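Local structure of mitogen-activated protein kinase kinase kinase 15 (Homo sapiens, 6V0M) at residues E6-W10 with Y29-L35; K23-Y29 with Y45-R49; I38-L43 with L53-W57. The protein is an apoptosis signal-regulating MAP kinase kinase kinase whose sterile alpha motif domain, modelled here, probably mediates complex formation between family members. Residues are numbered along the deposited sequence.

Interaction 1 of 3, residues E6-W10 with Y29-L35; sequences ELIDW and YTLSDIL
Leu31 lays its CD1 methyl over one face of the Trp10 indole: CD1 of Leu31 sits 3.9 Å from the centroid of the five-membered ring of Trp10 and 22° off the ring normal, a CH-pi contact, with 3.7 Å from that methyl to Trp10 CG. Trp10 has chi1 t and chi2 near 92°, Leu31 chi1 t and chi2 p. Further along the indole, Trp10 CZ3 meets Ile34 CG2 at 3.8 Å and Trp10 CZ2 meets Leu35 CD2 at 4.0 Å. Residues 6-10 are helical throughout, and helix 31-37 starts at Leu31; the axes of 6-10 and 31-35 approach to 10.2 Å at 47°, with the CA atoms of Leu7 and Leu31 4.9 Å apart. This is helix 4-13 of the five-helix SAM fold packing on helix 31-37, and helix 50-70 adds Leu56, Ala59 and Val60 around Trp10. Leu7, t then p, puts CD2 3.2 Å from Tyr29 O and CD1 4.2 Å from Ile34 CG1. Thr30 N-caps helix 31-37 in a capping box: Asp33 N donates to Thr30 OG1 (3.1 Å) and Thr30 N to Asp33 OD2 (3.0 Å). One water bridges the segments, donating to Glu6 OE2 (2.8 Å) and accepting from Leu31 N (2.9 Å).

Interaction 2 of 3, residues K23-Y29 with Y45-R49; sequences KIVEEGY and YLRLR
Leu46 and Lys23 bury more surface here than any other residues of the two segments, and their CA atoms, 7.5 Å apart, set the register. Leu46 (chi1 m, chi2 t) points its CA-to-CB bond toward the other segment and reaches three side chains: its CD1 lies 4.3 Å from Ile24 CG1 and 4.1 Å from Tyr29 CE2, the latter oblique to the ring, while its CD2 is 4.0 Å from Glu27 CG. Lys23, with chi angles m, t, p, t, runs out past this apolar patch so that its NZ donates a short 2.6 Å hydrogen bond to Leu46 O. That carbonyl lies just after helix 40-45, where Arg47 takes positive phi (phi/psi 57/43) in a Schellman motif. Gly28 does the same after helix 18-26 (phi/psi 76/22), with Gly28 N bonded to Val25 O at 2.9 Å, a turn that suits glycine. Within the SAM domain the contact joins helix 18-26 and its exit turn to the connection between helix 40-45 and the long helix 50-70, close to the surface. Two residues after Leu46, Leu48 is extended (phi/psi -66/138) and brings CD2 to 4.4 Å from Ile24 CD1; it also touches Leu43 and Thr20. Ile24, rotamer m then t, is buried and packs against Leu11 of helix 4-13 as well. Arg49 follows as the N-cap residue of helix 50-70.

Interaction 3 of 3, residues I38-L43 with L53-W57; sequences ITKEDL and LCRLW
In this SAM domain the short helix 40-45 packs against the start of the long C-terminal helix, 50-70, and the side chain of Trp57 takes the largest share of the contact. CA atoms pair at Leu43 and Leu53 (6.8 Å) and at Lys40 and Trp57 (7.1 Å). Trp57 has chi1 t and chi2 near -112°, which turns its six-membered ring toward the loop ahead of helix 40-45: CZ3 of Trp57 comes to 3.7 Å from Ile38 O, at the ring edge, and to 3.8 Å from Thr39 C. That same Ile38 carbonyl accepts a hydrogen bond from Arg64. Leu43, in the m, t rotamer, directs CD1 to 4.0 Å from Trp57 CE3 and 4.1 Å from Leu56 CD2, while its CB rests 3.7 Å from Leu53 CD1. Leu56 (t, t) carries the packing on to Trp10 and Leu11 of helix 4-13. Thr39, chi1 p, N-caps the helix in a capping box with Asp42: Thr39 N donates to Asp42 OD2 at 2.8 Å, and Asp42 N gives a weak bond to Thr39 OG1 at 3.3 Å. Lys40, its chi1 off-rotamer at -135°, reaches out across the face of the Trp57 indole; its CG is 4.0 Å from Leu53 CD2, and its CE makes a CH-pi contact, 3.8 Å from the centroid of the Trp57 five-membered ring, 27° off the ring normal and 3.5 Å from Trp57 NE1.

Between them the three contacts draw on all five helices of this small bundle. The centres of interactions 1 and 2 are about 11 Å apart, those of interactions 2 and 3 about 10 Å, and those of interactions 1 and 3 about 13 Å; interactions 1 and 3 lie on opposite sides of the chain's centre. Along the sequence, interaction 1 closes before interaction 3 opens, whereas interaction 2 alternates with both. Tyr29 belongs to interactions 1 and 2 and also packs on Ile38 and Asp42 of interaction 3. Trp10 touches Leu56, and Leu48 touches Leu43 and Leu53, so the contacts adjoin through shared side-chain packing, consistent with a compact helical SAM bundle from which the C-terminal end of helix 50-70 protrudes.

Interaction 1 of 3, residues E6-W10 with Y29-L35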
# COMPACT_ATOMS: atom_id res chain seq x y z
N GLU A 6 -9.48 -2.01 7.18
CA GLU A 6 -8.26 -2.86 7.12
C GLU A 6 -7.13 -2.19 6.34
O GLU A 6 -5.96 -2.21 6.75
CB GLU A 6 -8.54 -4.28 6.59
CG GLU A 6 -9.10 -4.42 5.19
CD GLU A 6 -8.92 -5.84 4.57
OE1 GLU A 6 -8.66 -6.85 5.29
OE2 GLU A 6 -9.07 -5.95 3.33
N LEU A 7 -7.49 -1.57 5.22
CA LEU A 7 -6.56 -0.82 4.38
C LEU A 7 -6.00 0.35 5.14
O LEU A 7 -4.81 0.56 5.15
CB LEU A 7 -7.26 -0.36 3.10
CG LEU A 7 -6.47 0.62 2.19
CD1 LEU A 7 -5.24 -0.07 1.67
CD2 LEU A 7 -7.32 1.22 1.09
N ILE A 8 -6.88 1.18 5.71
CA ILE A 8 -6.47 2.39 6.43
C ILE A 8 -5.51 2.07 7.59
O ILE A 8 -4.47 2.73 7.77
CB ILE A 8 -7.68 3.15 6.87
CG1 ILE A 8 -8.37 3.77 5.63
CG2 ILE A 8 -7.32 4.24 7.89
CD1 ILE A 8 -9.74 4.42 5.92
N ASP A 9 -5.85 1.03 8.37
CA ASP A 9 -5.03 0.63 9.50
C ASP A 9 -3.61 0.21 9.07
O ASP A 9 -2.64 0.59 9.70
CB ASP A 9 -5.69 -0.47 10.32
CG ASP A 9 -6.90 0.00 11.09
OD1 ASP A 9 -7.10 1.25 11.29
OD2 ASP A 9 -7.66 -0.90 11.51
N TRP A 10 -3.53 -0.56 7.98
CA TRP A 10 -2.25 -1.05 7.44
C TRP A 10 -1.41 0.13 6.88
O TRP A 10 -0.21 0.21 7.13
CB TRP A 10 -2.51 -2.11 6.34
CG TRP A 10 -1.26 -2.72 5.75
CD1 TRP A 10 -0.65 -3.83 6.15
CD2 TRP A 10 -0.50 -2.21 4.65
NE1 TRP A 10 0.43 -4.12 5.33
CE2 TRP A 10 0.56 -3.11 4.43
CE3 TRP A 10 -0.65 -1.11 3.79
CZ2 TRP A 10 1.49 -2.93 3.41
CZ3 TRP A 10 0.28 -0.92 2.81
CH2 TRP A 10 1.33 -1.86 2.61
N TYR A 29 -8.43 1.46 -4.21
CA TYR A 29 -7.47 0.35 -3.85
C TYR A 29 -7.98 -0.40 -2.62
O TYR A 29 -8.44 0.18 -1.68
CB TYR A 29 -6.06 0.84 -3.61
CG TYR A 29 -5.28 1.29 -4.81
CD1 TYR A 29 -4.73 0.38 -5.69
CD2 TYR A 29 -5.04 2.62 -5.07
CE1 TYR A 29 -3.94 0.76 -6.74
CE2 TYR A 29 -4.32 3.02 -6.18
CZ TYR A 29 -3.77 2.08 -7.02
OH TYR A 29 -3.07 2.45 -8.10
N THR A 30 -7.85 -1.72 -2.65
CA THR A 30 -8.08 -2.57 -1.47
C THR A 30 -6.70 -2.95 -0.98
O THR A 30 -5.68 -2.83 -1.70
CB THR A 30 -8.86 -3.83 -1.85
OG1 THR A 30 -8.09 -4.61 -2.76
CG2 THR A 30 -10.18 -3.55 -2.51
N LEU A 31 -6.68 -3.48 0.25
CA LEU A 31 -5.45 -3.99 0.81
C LEU A 31 -4.94 -5.10 -0.08
O LEU A 31 -3.74 -5.19 -0.38
CB LEU A 31 -5.68 -4.45 2.25
CG LEU A 31 -4.46 -4.93 3.04
CD1 LEU A 31 -3.33 -3.98 2.98
CD2 LEU A 31 -4.90 -5.14 4.50
N SER A 32 -5.85 -5.95 -0.57
CA SER A 32 -5.43 -7.01 -1.52
C SER A 32 -4.67 -6.47 -2.73
O SER A 32 -3.62 -7.03 -3.18
CB SER A 32 -6.63 -7.82 -1.98
OG SER A 32 -6.18 -8.85 -2.77
N ASP A 33 -5.19 -5.39 -3.32
CA ASP A 33 -4.54 -4.76 -4.46
C ASP A 33 -3.11 -4.34 -4.09
O ASP A 33 -2.19 -4.46 -4.96
CB ASP A 33 -5.32 -3.52 -5.01
CG ASP A 33 -6.70 -3.79 -5.50
OD1 ASP A 33 -6.97 -4.87 -6.09
OD2 ASP A 33 -7.56 -2.85 -5.42
N ILE A 34 -2.93 -3.71 -2.90
CA ILE A 34 -1.65 -3.15 -2.49
C ILE A 34 -0.66 -4.31 -2.28
O ILE A 34 0.40 -4.26 -2.81
CB ILE A 34 -1.75 -2.28 -1.24
CG1 ILE A 34 -2.65 -1.00 -1.48
CG2 ILE A 34 -0.43 -1.78 -0.80
CD1 ILE A 34 -2.30 -0.24 -2.70
N LEU A 35 -1.12 -5.33 -1.57
CA LEU A 35 -0.21 -6.49 -1.27
C LEU A 35 0.19 -7.29 -2.51
O LEU A 35 1.30 -7.81 -2.59
CB LEU A 35 -0.89 -7.39 -0.26
CG LEU A 35 -1.10 -6.78 1.13
CD1 LEU A 35 -1.95 -7.77 1.93
CD2 LEU A 35 0.16 -6.32 1.83
O HOH W 1 -9.14 -3.57 1.83

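Interaction 2 of 3, residues K23-Y29 with Y45-R49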
# COMPACT_ATOMS: atom_id res chain seq x y z
N LYS A 23 -6.09 9.83 -0.74
CA LYS A 23 -5.75 9.60 -2.11
C LYS A 23 -5.86 8.13 -2.51
O LYS A 23 -6.49 7.79 -3.57
CB LYS A 23 -4.34 10.14 -2.41
CG LYS A 23 -4.34 11.62 -2.66
CD LYS A 23 -2.92 12.20 -2.67
CE LYS A 23 -2.08 11.76 -3.85
NZ LYS A 23 -0.63 12.04 -3.55
N ILE A 24 -5.27 7.24 -1.69
CA ILE A 24 -5.36 5.83 -1.98
C ILE A 24 -6.78 5.26 -1.94
O ILE A 24 -7.23 4.49 -2.83
CB ILE A 24 -4.40 5.07 -1.05
CG1 ILE A 24 -2.98 5.52 -1.44
CG2 ILE A 24 -4.55 3.60 -1.27
CD1 ILE A 24 -1.88 4.99 -0.51
N VAL A 25 -7.51 5.67 -0.91
CA VAL A 25 -8.91 5.26 -0.76
C VAL A 25 -9.76 5.77 -1.92
O VAL A 25 -10.60 5.05 -2.46
CB VAL A 25 -9.42 5.73 0.61
CG1 VAL A 25 -10.97 5.74 0.66
CG2 VAL A 25 -8.75 4.89 1.72
N GLU A 26 -9.55 7.02 -2.32
CA GLU A 26 -10.35 7.60 -3.45
C GLU A 26 -10.17 6.85 -4.75
O GLU A 26 -11.06 6.84 -5.55
CB GLU A 26 -9.99 9.05 -3.64
CG GLU A 26 -10.55 9.90 -2.52
CD GLU A 26 -10.06 11.33 -2.59
OE1 GLU A 26 -9.21 11.63 -3.45
OE2 GLU A 26 -10.51 12.15 -1.75
N GLU A 27 -9.01 6.18 -4.94
CA GLU A 27 -8.79 5.33 -6.10
C GLU A 27 -9.39 3.95 -5.99
O GLU A 27 -9.43 3.20 -6.96
CB GLU A 27 -7.29 5.21 -6.40
CG GLU A 27 -6.58 6.46 -6.82
CD GLU A 27 -7.20 7.14 -8.04
OE1 GLU A 27 -7.64 6.48 -9.00
OE2 GLU A 27 -7.32 8.38 -7.99
N GLY A 28 -9.95 3.59 -4.82
CA GLY A 28 -10.65 2.34 -4.69
C GLY A 28 -9.66 1.16 -4.61
O GLY A 28 -10.00 0.05 -4.91
N TYR A 29 -8.43 1.46 -4.21
CA TYR A 29 -7.47 0.35 -3.85
C TYR A 29 -7.98 -0.40 -2.62
O TYR A 29 -8.44 0.18 -1.68
CB TYR A 29 -6.06 0.84 -3.61
CG TYR A 29 -5.28 1.29 -4.81
CD1 TYR A 29 -4.73 0.38 -5.69
CD2 TYR A 29 -5.04 2.62 -5.07
CE1 TYR A 29 -3.94 0.76 -6.74
CE2 TYR A 29 -4.32 3.02 -6.18
CZ TYR A 29 -3.77 2.08 -7.02
OH TYR A 29 -3.07 2.45 -8.10
N TYR A 45 2.81 7.26 -9.59
CA TYR A 45 1.72 8.00 -10.25
C TYR A 45 0.83 8.67 -9.19
O TYR A 45 0.30 9.77 -9.42
CB TYR A 45 0.91 7.06 -11.17
CG TYR A 45 -0.15 7.72 -11.96
CD1 TYR A 45 0.16 8.42 -13.12
CD2 TYR A 45 -1.46 7.65 -11.55
CE1 TYR A 45 -0.86 9.05 -13.87
CE2 TYR A 45 -2.48 8.25 -12.27
CZ TYR A 45 -2.17 8.93 -13.44
OH TYR A 45 -3.18 9.55 -14.12
N LEU A 46 0.67 8.02 -8.03
CA LEU A 46 -0.07 8.60 -6.92
C LEU A 46 0.65 9.76 -6.28
O LEU A 46 0.09 10.41 -5.43
CB LEU A 46 -0.33 7.55 -5.85
CG LEU A 46 -1.33 6.47 -6.19
CD1 LEU A 46 -1.05 5.26 -5.31
CD2 LEU A 46 -2.71 7.08 -5.97
N ARG A 47 1.89 10.00 -6.72
CA ARG A 47 2.77 11.03 -6.14
C ARG A 47 3.03 10.86 -4.64
O ARG A 47 3.14 11.87 -3.90
CB ARG A 47 2.27 12.43 -6.45
CG ARG A 47 2.16 12.65 -7.95
CD ARG A 47 1.60 14.01 -8.17
NE ARG A 47 1.57 14.36 -9.58
CZ ARG A 47 0.48 14.42 -10.33
NH1 ARG A 47 -0.71 14.10 -9.84
NH2 ARG A 47 0.57 14.80 -11.60
N LEU A 48 3.27 9.62 -4.23
CA LEU A 48 3.71 9.33 -2.88
C LEU A 48 5.09 9.89 -2.67
O LEU A 48 5.95 9.84 -3.55
CB LEU A 48 3.67 7.86 -2.52
CG LEU A 48 2.47 6.93 -2.59
CD1 LEU A 48 2.75 5.73 -1.68
CD2 LEU A 48 1.22 7.64 -2.22
N ARG A 49 5.29 10.51 -1.50
CA ARG A 49 6.60 10.96 -1.07
C ARG A 49 7.51 9.74 -0.80
O ARG A 49 7.03 8.63 -0.47
CB ARG A 49 6.46 11.78 0.20
CG ARG A 49 5.65 13.06 0.08
CD ARG A 49 5.64 13.77 1.43
NE ARG A 49 4.62 14.82 1.54
CZ ARG A 49 3.41 14.68 2.10
NH1 ARG A 49 2.99 13.51 2.60
NH2 ARG A 49 2.59 15.72 2.15

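Interaction 3 of 3, residues I38-L43 with L53-W57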
# COMPACT_ATOMS: atom_id res chain seq x y z
N ILE A 38 -0.31 -4.01 -7.09
CA ILE A 38 0.33 -2.75 -7.47
C ILE A 38 1.81 -2.87 -7.79
O ILE A 38 2.51 -3.82 -7.36
CB ILE A 38 0.17 -1.64 -6.43
CG1 ILE A 38 0.87 -2.03 -5.14
CG2 ILE A 38 -1.32 -1.30 -6.33
CD1 ILE A 38 1.19 -0.95 -4.20
N THR A 39 2.25 -1.94 -8.63
CA THR A 39 3.64 -1.82 -8.98
C THR A 39 4.14 -0.56 -8.36
O THR A 39 3.36 0.33 -7.96
CB THR A 39 3.85 -1.77 -10.48
OG1 THR A 39 3.30 -0.53 -11.01
CG2 THR A 39 3.24 -3.02 -11.13
N LYS A 40 5.46 -0.43 -8.33
CA LYS A 40 6.06 0.79 -7.83
C LYS A 40 5.59 1.98 -8.68
O LYS A 40 5.41 3.08 -8.15
CB LYS A 40 7.57 0.66 -7.86
CG LYS A 40 8.20 1.16 -6.58
CD LYS A 40 9.71 1.02 -6.59
CE LYS A 40 10.12 -0.34 -7.11
NZ LYS A 40 11.50 -0.70 -6.72
N GLU A 41 5.40 1.77 -9.98
CA GLU A 41 4.94 2.84 -10.87
C GLU A 41 3.58 3.42 -10.48
O GLU A 41 3.34 4.63 -10.60
CB GLU A 41 4.94 2.35 -12.33
CG GLU A 41 4.69 3.43 -13.37
CD GLU A 41 3.22 3.85 -13.60
OE1 GLU A 41 2.28 3.12 -13.25
OE2 GLU A 41 3.01 4.98 -14.02
N ASP A 42 2.70 2.56 -9.96
CA ASP A 42 1.36 3.00 -9.43
C ASP A 42 1.58 3.95 -8.29
O ASP A 42 0.91 4.96 -8.24
CB ASP A 42 0.52 1.82 -8.92
CG ASP A 42 0.09 0.89 -10.04
OD1 ASP A 42 -0.45 1.41 -11.04
OD2 ASP A 42 0.33 -0.38 -9.94
N LEU A 43 2.52 3.61 -7.39
CA LEU A 43 2.81 4.48 -6.24
C LEU A 43 3.38 5.85 -6.69
O LEU A 43 2.99 6.87 -6.17
CB LEU A 43 3.77 3.80 -5.27
CG LEU A 43 3.33 2.46 -4.71
CD1 LEU A 43 4.45 1.84 -3.89
CD2 LEU A 43 2.07 2.63 -3.90
N LEU A 53 6.81 5.79 0.27
CA LEU A 53 6.89 4.89 -0.84
C LEU A 53 7.91 3.79 -0.53
O LEU A 53 7.66 2.63 -0.76
CB LEU A 53 7.28 5.64 -2.08
CG LEU A 53 7.07 4.83 -3.35
CD1 LEU A 53 6.73 5.86 -4.48
CD2 LEU A 53 8.21 3.93 -3.69
N CYS A 54 9.00 4.20 0.08
CA CYS A 54 10.11 3.23 0.43
C CYS A 54 9.61 2.19 1.42
O CYS A 54 9.69 0.99 1.16
CB CYS A 54 11.23 4.02 0.95
SG CYS A 54 12.57 3.03 1.55
N ARG A 55 8.97 2.68 2.49
CA ARG A 55 8.38 1.87 3.54
C ARG A 55 7.31 0.95 3.07
O ARG A 55 7.27 -0.25 3.41
CB ARG A 55 7.76 2.80 4.64
CG ARG A 55 8.86 3.32 5.50
CD ARG A 55 8.44 4.06 6.75
NE ARG A 55 7.42 4.99 6.47
CZ ARG A 55 7.56 6.28 6.27
NH1 ARG A 55 8.73 6.94 6.26
NH2 ARG A 55 6.48 6.94 5.99
N LEU A 56 6.37 1.52 2.30
CA LEU A 56 5.27 0.78 1.82
C LEU A 56 5.71 -0.35 0.85
O LEU A 56 5.29 -1.52 0.99
CB LEU A 56 4.29 1.76 1.18
CG LEU A 56 2.91 1.21 0.99
CD1 LEU A 56 1.92 2.39 0.97
CD2 LEU A 56 2.96 0.43 -0.29
N TRP A 57 6.58 0.01 -0.09
CA TRP A 57 7.04 -0.97 -1.03
C TRP A 57 7.89 -2.06 -0.35
O TRP A 57 7.85 -3.22 -0.76
CB TRP A 57 7.86 -0.30 -2.13
CG TRP A 57 8.22 -1.22 -3.19
CD1 TRP A 57 9.47 -1.66 -3.50
CD2 TRP A 57 7.31 -1.85 -4.10
NE1 TRP A 57 9.40 -2.55 -4.53
CE2 TRP A 57 8.08 -2.66 -4.94
CE3 TRP A 57 5.94 -1.80 -4.29
CZ2 TRP A 57 7.50 -3.43 -5.96
CZ3 TRP A 57 5.39 -2.53 -5.36
CH2 TRP A 57 6.16 -3.32 -6.14